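Local atomic coordinates of putative RnfG subunit of electron transport complex (Thermotoga maritima, PDB entry 3DCZ), a protein that probably serves as an FMN-carrying subunit of a membrane-bound complex that couples electron transfer to the translocation of ions across the membrane. Residues Ile28-Lys33 with Ser115-Asp120; Ala84-Gly89 with Val101-Lys106; Arg154-Ala159 with Ile174-Asp179. One frame throughout, in Å; residues are numbered along the deposited sequence.

Interaction 1: Ile28-Lys33 with Ser115-Asp120; sequences IKFVLK and SVRVID
The C-terminal end of helix 22-31 packs against strand 110-120, an outermost strand of the five-stranded antiparallel sheet, where Phe30 and Val31 meet Ser115, Val116 and Arg117. Phe30 and Val31 carry the helix side of this contact, Phe30 the larger share. The CG of Phe30 is anti to the backbone N (chi1 177°), and one face of the ring takes the guanidinium of Arg117 in a cation-pi stack. Arg117 CZ lies 3.8 Å from the centroid of the Phe30 ring, and the two planes are 22° apart. Arg117 NH1 sits over the middle of that ring, while Arg117 NH2 comes to 3.3 Å from Phe30 CD1. The arginine is modelled in two conformers, and this stack belongs to one of them, its chain bent at chi2 and chi3. A flat, polarisable ring suits this partly exposed place, because it can accept a charged group without needing hydrogen bonds to it. At the ring edge, Phe30 CE2 lies 3.5 Å from Val116 O. Val31, the buried neighbour, sets one methyl of its branched side chain against the strand backbone: Val31 CG1 is 3.6 Å from Arg117 N. Its side chain also touches Cys103 of the next strand, whereas Ile28 and Leu32 face helix 44-54. No direct hydrogen bond joins the two segments, but a water does so at the helix end. It accepts from Ser115 OG and donates to Phe30 O and Lys33 O, each bond 2.8 Å long. The same water oxygen lies 3.6 Å above the Phe30 ring plane, toward the rim of the face turned from Arg117.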
# COMPACT_ATOMS: atom_id res chain seq x y z
N ILE A 28 3.61 -6.85 6.51
CA ILE A 28 2.19 -7.13 6.41
C ILE A 28 1.50 -6.74 7.72
O ILE A 28 0.43 -6.13 7.72
CB ILE A 28 1.96 -8.60 6.08
CG1 ILE A 28 2.50 -8.87 4.69
CG2 ILE A 28 0.44 -8.99 6.21
CD1 ILE A 28 2.49 -10.39 4.28
N LYS A 29 2.13 -7.06 8.84
CA LYS A 29 1.61 -6.65 10.16
C LYS A 29 1.52 -5.12 10.23
O LYS A 29 0.49 -4.57 10.66
CB LYS A 29 2.51 -7.16 11.29
CG LYS A 29 2.42 -8.65 11.53
CD LYS A 29 3.44 -9.11 12.57
CE LYS A 29 3.27 -10.56 12.89
NZ LYS A 29 4.18 -10.90 14.01
N PHE A 30 2.57 -4.43 9.79
CA PHE A 30 2.58 -2.97 9.87
C PHE A 30 1.42 -2.34 9.10
O PHE A 30 0.72 -1.45 9.63
CB PHE A 30 3.88 -2.39 9.34
CG PHE A 30 3.88 -0.89 9.35
CD1 PHE A 30 4.17 -0.20 10.51
CD2 PHE A 30 3.54 -0.17 8.21
CE1 PHE A 30 4.14 1.15 10.53
CE2 PHE A 30 3.45 1.19 8.24
CZ PHE A 30 3.80 1.87 9.41
N VAL A 31 1.18 -2.83 7.88
CA VAL A 31 0.17 -2.19 7.02
C VAL A 31 -1.26 -2.51 7.47
O VAL A 31 -2.24 -1.90 6.99
CB VAL A 31 0.38 -2.50 5.51
CG1 VAL A 31 1.78 -1.92 5.05
CG2 VAL A 31 0.27 -3.97 5.22
N LEU A 32 -1.36 -3.46 8.40
CA LEU A 32 -2.63 -3.81 9.04
C LEU A 32 -2.83 -3.12 10.38
O LEU A 32 -3.79 -3.42 11.08
CB LEU A 32 -2.80 -5.32 9.13
CG LEU A 32 -3.16 -6.04 7.81
CD1 LEU A 32 -2.90 -7.54 7.95
CD2 LEU A 32 -4.62 -5.78 7.42
N LYS A 33 -1.97 -2.15 10.67
CA LYS A 33 -2.24 -1.22 11.78
C LYS A 33 -2.94 0.02 11.23
O LYS A 33 -2.60 0.54 10.13
CB LYS A 33 -0.94 -0.84 12.51
CG LYS A 33 -0.22 -2.04 13.16
CD LYS A 33 0.96 -1.57 14.01
CE LYS A 33 1.63 -2.73 14.71
NZ LYS A 33 2.87 -2.28 15.42
N SER A 115 -2.27 1.81 4.42
CA SER A 115 -0.88 1.88 4.85
C SER A 115 0.04 1.25 3.86
O SER A 115 -0.37 0.50 3.00
CB SER A 115 -0.71 1.24 6.23
OG SER A 115 0.59 1.32 6.76
N VAL A 116 1.30 1.61 3.97
CA VAL A 116 2.33 1.21 3.02
C VAL A 116 3.61 0.96 3.79
O VAL A 116 3.91 1.69 4.76
CB VAL A 116 2.63 2.39 2.03
CG1 VAL A 116 3.71 2.01 1.05
CG2 VAL A 116 1.37 2.85 1.34
N ARG A 117 4.39 -0.04 3.35
CA ARG A 117 5.74 -0.27 3.89
C ARG A 117 6.63 -0.67 2.73
O ARG A 117 6.35 -1.67 2.08
CB ARG A 117 5.72 -1.38 4.94
CG ARG A 117 7.11 -1.80 5.43
CD ARG A 117 7.66 -0.84 6.45
NE ARG A 117 7.53 -1.38 7.81
CZ ARG A 117 7.38 -0.66 8.92
NH1 ARG A 117 7.31 0.68 8.87
NH2 ARG A 117 7.27 -1.28 10.09
N VAL A 118 7.69 0.08 2.51
CA VAL A 118 8.64 -0.21 1.46
C VAL A 118 9.72 -1.05 2.10
O VAL A 118 10.30 -0.65 3.12
CB VAL A 118 9.23 1.13 0.87
CG1 VAL A 118 10.15 0.82 -0.27
CG2 VAL A 118 8.10 2.04 0.40
N ILE A 119 9.98 -2.23 1.54
CA ILE A 119 11.05 -3.12 2.04
C ILE A 119 12.23 -3.05 1.09
O ILE A 119 12.12 -3.32 -0.09
CB ILE A 119 10.62 -4.60 2.16
CG1 ILE A 119 9.36 -4.79 2.99
CG2 ILE A 119 11.72 -5.39 2.83
CD1 ILE A 119 8.74 -6.14 2.79
N ASP A 120 13.37 -2.62 1.60
CA ASP A 120 14.57 -2.57 0.79
C ASP A 120 15.46 -3.70 1.22
O ASP A 120 16.07 -3.64 2.29
CB ASP A 120 15.26 -1.23 0.99
CG ASP A 120 16.55 -1.13 0.21
OD1 ASP A 120 16.99 -2.15 -0.38
OD2 ASP A 120 17.12 -0.02 0.20
O HOH W 1 0.04 1.25 9.50

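Interaction 2: Ala84-Gly89 with Val101-Lys106; sequences AYVLSG and VACFIK. With ACT (acetate ion), chain D.
Tyr85 and Phe104 form a hydrogen-bonded pair of the antiparallel hairpin made by strands 83-90 and 98-107. Tyr85 N donates to Phe104 O (2.8 Å) and Phe104 N returns a bond to Tyr85 O (2.9 Å); Leu87 and Ala102 repeat the pattern. Followed outward, the tyrosine begins with Tyr85 CB 3.9 Å from Phe104 O. Its chi1 of -65° sets CG beside the backbone N, and from there the ring's CD2 passes near Phe104 O. Tyr85 CE2 reaches 4.4 Å from Lys106 CB and also nears an acetate, probably from the crystallisation liquor. At the tip, Tyr85 OH donates to ACT O at 2.6 Å, with that acetate oxygen in the ring plane; Asn83 holds the acetate too. A tyrosine suits a partly exposed place, since its ring can pack while its hydroxyl can reach solvent. Val86 CG1 meets Val101 CG1 at 3.7 Å, a diagonal contact between two beta-branched side chains on the buried face they share with Cys103. Strand 67-77 flanks the hairpin on one side and strand 110-120 on the other. Helix 188-206 packs on Leu87, Ala102 and Phe104, and helix 22-31 covers Val86, Val101 and Cys103 on the opposite face.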
# COMPACT_ATOMS: atom_id res chain seq x y z
N ALA A 84 -10.15 -6.11 4.10
CA ALA A 84 -8.84 -5.54 3.88
C ALA A 84 -8.06 -6.49 2.95
O ALA A 84 -8.26 -7.69 3.00
CB ALA A 84 -8.14 -5.34 5.19
N TYR A 85 -7.19 -5.91 2.13
CA TYR A 85 -6.40 -6.64 1.15
C TYR A 85 -4.97 -6.18 1.30
O TYR A 85 -4.74 -4.96 1.34
CB TYR A 85 -6.92 -6.35 -0.26
CG TYR A 85 -8.32 -6.87 -0.41
CD1 TYR A 85 -8.53 -8.21 -0.77
CD2 TYR A 85 -9.41 -6.10 -0.07
CE1 TYR A 85 -9.79 -8.75 -0.80
CE2 TYR A 85 -10.69 -6.63 -0.14
CZ TYR A 85 -10.87 -7.96 -0.51
OH TYR A 85 -12.13 -8.51 -0.54
N VAL A 86 -4.03 -7.11 1.37
CA VAL A 86 -2.61 -6.76 1.37
C VAL A 86 -1.99 -7.39 0.15
O VAL A 86 -2.17 -8.56 -0.15
CB VAL A 86 -1.89 -7.20 2.68
CG1 VAL A 86 -0.40 -6.94 2.57
CG2 VAL A 86 -2.53 -6.50 3.90
N LEU A 87 -1.27 -6.55 -0.58
CA LEU A 87 -0.46 -7.08 -1.67
C LEU A 87 0.85 -6.33 -1.77
O LEU A 87 1.15 -5.47 -0.95
CB LEU A 87 -1.26 -7.12 -2.98
CG LEU A 87 -1.72 -5.80 -3.62
CD1 LEU A 87 -2.51 -6.08 -4.90
CD2 LEU A 87 -2.60 -4.99 -2.65
N SER A 88 1.67 -6.73 -2.75
CA SER A 88 2.98 -6.16 -2.93
C SER A 88 3.11 -5.66 -4.38
O SER A 88 2.36 -6.05 -5.28
CB SER A 88 4.01 -7.25 -2.62
OG SER A 88 4.05 -7.46 -1.20
N GLY A 89 4.13 -4.85 -4.60
CA GLY A 89 4.37 -4.35 -5.92
C GLY A 89 5.77 -3.86 -6.15
O GLY A 89 6.56 -3.65 -5.21
N VAL A 101 4.87 -3.01 0.05
CA VAL A 101 3.73 -3.76 0.62
C VAL A 101 2.68 -2.71 0.96
O VAL A 101 3.02 -1.62 1.44
CB VAL A 101 4.15 -4.55 1.91
CG1 VAL A 101 2.95 -5.26 2.51
CG2 VAL A 101 5.32 -5.53 1.54
N ALA A 102 1.43 -2.98 0.68
CA ALA A 102 0.36 -2.03 0.95
C ALA A 102 -0.92 -2.73 1.33
O ALA A 102 -1.16 -3.84 0.90
CB ALA A 102 0.13 -1.10 -0.24
N CYS A 103 -1.72 -2.05 2.13
CA CYS A 103 -3.02 -2.53 2.58
C CYS A 103 -4.08 -1.55 2.08
O CYS A 103 -4.01 -0.34 2.29
CB CYS A 103 -3.10 -2.58 4.12
SG CYS A 103 -4.78 -2.95 4.70
N PHE A 104 -5.07 -2.11 1.38
CA PHE A 104 -6.22 -1.38 0.88
C PHE A 104 -7.44 -1.94 1.60
O PHE A 104 -7.57 -3.13 1.80
CB PHE A 104 -6.41 -1.59 -0.62
CG PHE A 104 -5.31 -1.01 -1.45
CD1 PHE A 104 -4.12 -1.71 -1.69
CD2 PHE A 104 -5.46 0.24 -2.03
CE1 PHE A 104 -3.08 -1.14 -2.42
CE2 PHE A 104 -4.41 0.78 -2.83
CZ PHE A 104 -3.22 0.08 -3.01
N ILE A 105 -8.36 -1.06 1.94
CA ILE A 105 -9.59 -1.45 2.61
C ILE A 105 -10.77 -1.10 1.72
O ILE A 105 -10.91 0.03 1.25
CB ILE A 105 -9.70 -0.82 4.00
CG1 ILE A 105 -8.54 -1.35 4.86
CG2 ILE A 105 -11.08 -1.10 4.64
CD1 ILE A 105 -8.32 -0.60 6.16
N LYS A 106 -11.66 -2.06 1.56
CA LYS A 106 -12.80 -1.91 0.70
C LYS A 106 -13.79 -0.96 1.32
O LYS A 106 -14.18 -1.07 2.49
CB LYS A 106 -13.49 -3.26 0.43
CG LYS A 106 -14.65 -3.17 -0.54
CD LYS A 106 -14.19 -3.04 -1.98
CE LYS A 106 -15.37 -2.60 -2.88
NZ LYS A 106 -14.99 -1.59 -3.91
C ACT D . -14.94 -6.72 -1.42
O ACT D . -14.20 -6.89 -0.43
OXT ACT D . -16.14 -6.48 -1.12
CH3 ACT D . -14.45 -6.77 -2.82

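Interaction 3: Arg154-Ala159 with Ile174-Asp179; sequences RVDKDA and IVKVSD
Arg154 and Val155 pair with Ile174 and Val175 as the two short parallel strands of a beta-alpha-beta unit whose connection includes helix 166-170. Backbone bonds set the register: Val175 N donates to Arg154 O at 2.9 Å, and Asp156 N donates to Val175 O from above the carbonyl plane. Apolar contacts gather round Ile174, whose two branches divide the work. Ile174 CD1 meets Ala159 CB at 3.8 Å, and Ile174 CG2 rests against Asp156 CA at 3.7 Å. Arg154 runs beside this isoleucine, its aliphatic chain extended and its guanidinium lying over Ala159 CB; such a residue can border the apolar patch and still end in charge. Polar side-chain bonds centre on buried Asp156, whose CG lies between the backbone N and the carbonyl carbon (chi1 66°). It reaches across to the turn after strand 174-175, where an aspartate's two oxygens can gather several donors. Ser178 OG donates to the syn lone pair of Asp156 OD2 at 2.6 Å. An alanine here would probably leave the Val177 and Ser178 amides and the serine hydroxyl without their acceptor, freeing the turn to shift. Asp156 OD1 takes Ser178 N on its syn lone pair at 3.1 Å and Val177 N from above the carboxylate plane.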
# COMPACT_ATOMS: atom_id res chain seq x y z
N ARG A 154 -0.03 10.69 -7.03
CA ARG A 154 1.09 11.36 -7.68
C ARG A 154 1.87 12.12 -6.63
O ARG A 154 1.30 12.53 -5.61
CB ARG A 154 0.58 12.26 -8.78
CG ARG A 154 -0.39 13.23 -8.35
CD ARG A 154 -0.93 13.99 -9.57
NE ARG A 154 -2.01 14.83 -9.12
CZ ARG A 154 -2.38 15.95 -9.70
NH1 ARG A 154 -1.78 16.37 -10.80
NH2 ARG A 154 -3.37 16.62 -9.17
N VAL A 155 3.17 12.24 -6.86
CA VAL A 155 3.98 13.07 -5.98
C VAL A 155 3.64 14.55 -6.19
O VAL A 155 3.17 14.95 -7.27
CB VAL A 155 5.49 12.77 -6.19
CG1 VAL A 155 5.79 11.30 -5.89
CG2 VAL A 155 5.97 13.19 -7.61
N ASP A 156 3.89 15.40 -5.17
CA ASP A 156 3.45 16.81 -5.25
C ASP A 156 4.10 17.59 -6.40
O ASP A 156 3.45 18.49 -6.95
CB ASP A 156 3.53 17.55 -3.89
CG ASP A 156 4.94 17.73 -3.37
OD1 ASP A 156 5.72 16.75 -3.29
OD2 ASP A 156 5.23 18.88 -2.97
N LYS A 157 5.34 17.23 -6.76
CA LYS A 157 6.05 17.87 -7.89
C LYS A 157 5.20 17.76 -9.13
O LYS A 157 5.07 18.70 -9.89
CB LYS A 157 7.42 17.23 -8.14
CG LYS A 157 8.56 18.01 -7.52
CD LYS A 157 9.87 17.23 -7.55
N ASP A 158 4.59 16.59 -9.32
CA ASP A 158 3.80 16.32 -10.49
C ASP A 158 2.51 17.16 -10.47
O ASP A 158 2.02 17.54 -11.53
CB ASP A 158 3.54 14.83 -10.63
CG ASP A 158 4.78 14.04 -11.09
OD1 ASP A 158 5.79 14.63 -11.60
OD2 ASP A 158 4.74 12.79 -11.04
N ALA A 159 2.04 17.52 -9.28
CA ALA A 159 0.83 18.34 -9.12
C ALA A 159 1.15 19.85 -9.07
O ALA A 159 0.25 20.69 -8.82
CB ALA A 159 0.08 17.91 -7.87
N ILE A 174 -2.37 13.16 -3.45
CA ILE A 174 -1.09 13.77 -3.69
C ILE A 174 -0.18 13.48 -2.49
O ILE A 174 -0.55 13.76 -1.34
CB ILE A 174 -1.27 15.31 -3.88
CG1 ILE A 174 -2.08 15.60 -5.14
CG2 ILE A 174 0.10 16.00 -3.94
CD1 ILE A 174 -2.51 17.07 -5.29
N VAL A 175 0.99 12.92 -2.77
CA VAL A 175 1.99 12.57 -1.77
C VAL A 175 3.02 13.68 -1.73
O VAL A 175 3.74 13.89 -2.71
CB VAL A 175 2.65 11.22 -2.13
CG1 VAL A 175 3.82 10.89 -1.14
CG2 VAL A 175 1.55 10.11 -2.17
N LYS A 176 3.09 14.36 -0.58
CA LYS A 176 3.98 15.49 -0.44
C LYS A 176 5.34 14.97 -0.01
O LYS A 176 5.46 14.44 1.10
CB LYS A 176 3.44 16.50 0.56
CG LYS A 176 4.29 17.75 0.59
CD LYS A 176 3.65 18.81 1.44
CE LYS A 176 4.43 20.12 1.34
NZ LYS A 176 3.87 21.11 2.27
N VAL A 177 6.33 15.10 -0.87
CA VAL A 177 7.70 14.69 -0.54
C VAL A 177 8.75 15.74 -0.91
O VAL A 177 9.92 15.59 -0.55
CB VAL A 177 8.07 13.31 -1.19
CG1 VAL A 177 7.41 12.16 -0.43
CG2 VAL A 177 7.74 13.27 -2.68
N SER A 178 8.32 16.82 -1.58
CA SER A 178 9.24 17.81 -2.13
C SER A 178 10.09 18.50 -1.05
O SER A 178 11.16 19.01 -1.35
CB SER A 178 8.46 18.87 -2.92
OG SER A 178 7.59 19.59 -2.07
N ASP A 179 9.60 18.50 0.18
CA ASP A 179 10.31 19.11 1.31
C ASP A 179 11.28 18.15 2.03
O ASP A 179 12.06 18.59 2.88
CB ASP A 179 9.31 19.73 2.31
CG ASP A 179 8.28 18.74 2.79
OD1 ASP A 179 7.90 17.83 2.02
OD2 ASP A 179 7.83 18.88 3.95

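In the fold
Interactions 1 and 2 belong to the same sheet and its helix cover: they touch through a probable hydrogen bond, Arg117 N to Val101 O at 2.8 Å, and interaction 2 is nested in the chain loop that interaction 1 closes. Strands 98-107 and 110-120 are neighbours in the five-stranded sheet, and helix 22-31 reaches both contacts. Interaction 2 is the more buried, relying on ladder bonds and apolar branches, whereas interaction 1, partly buried, adds a cation-pi stack and a bridging water. Interaction 3 is separate and peripheral, its centre about 17 Å from the centre of the chain, and gathers its polar bonds on one carboxylate. Its segment 174-179 leads toward the unmodelled residues that include Thr185, the predicted site of FMN attachment.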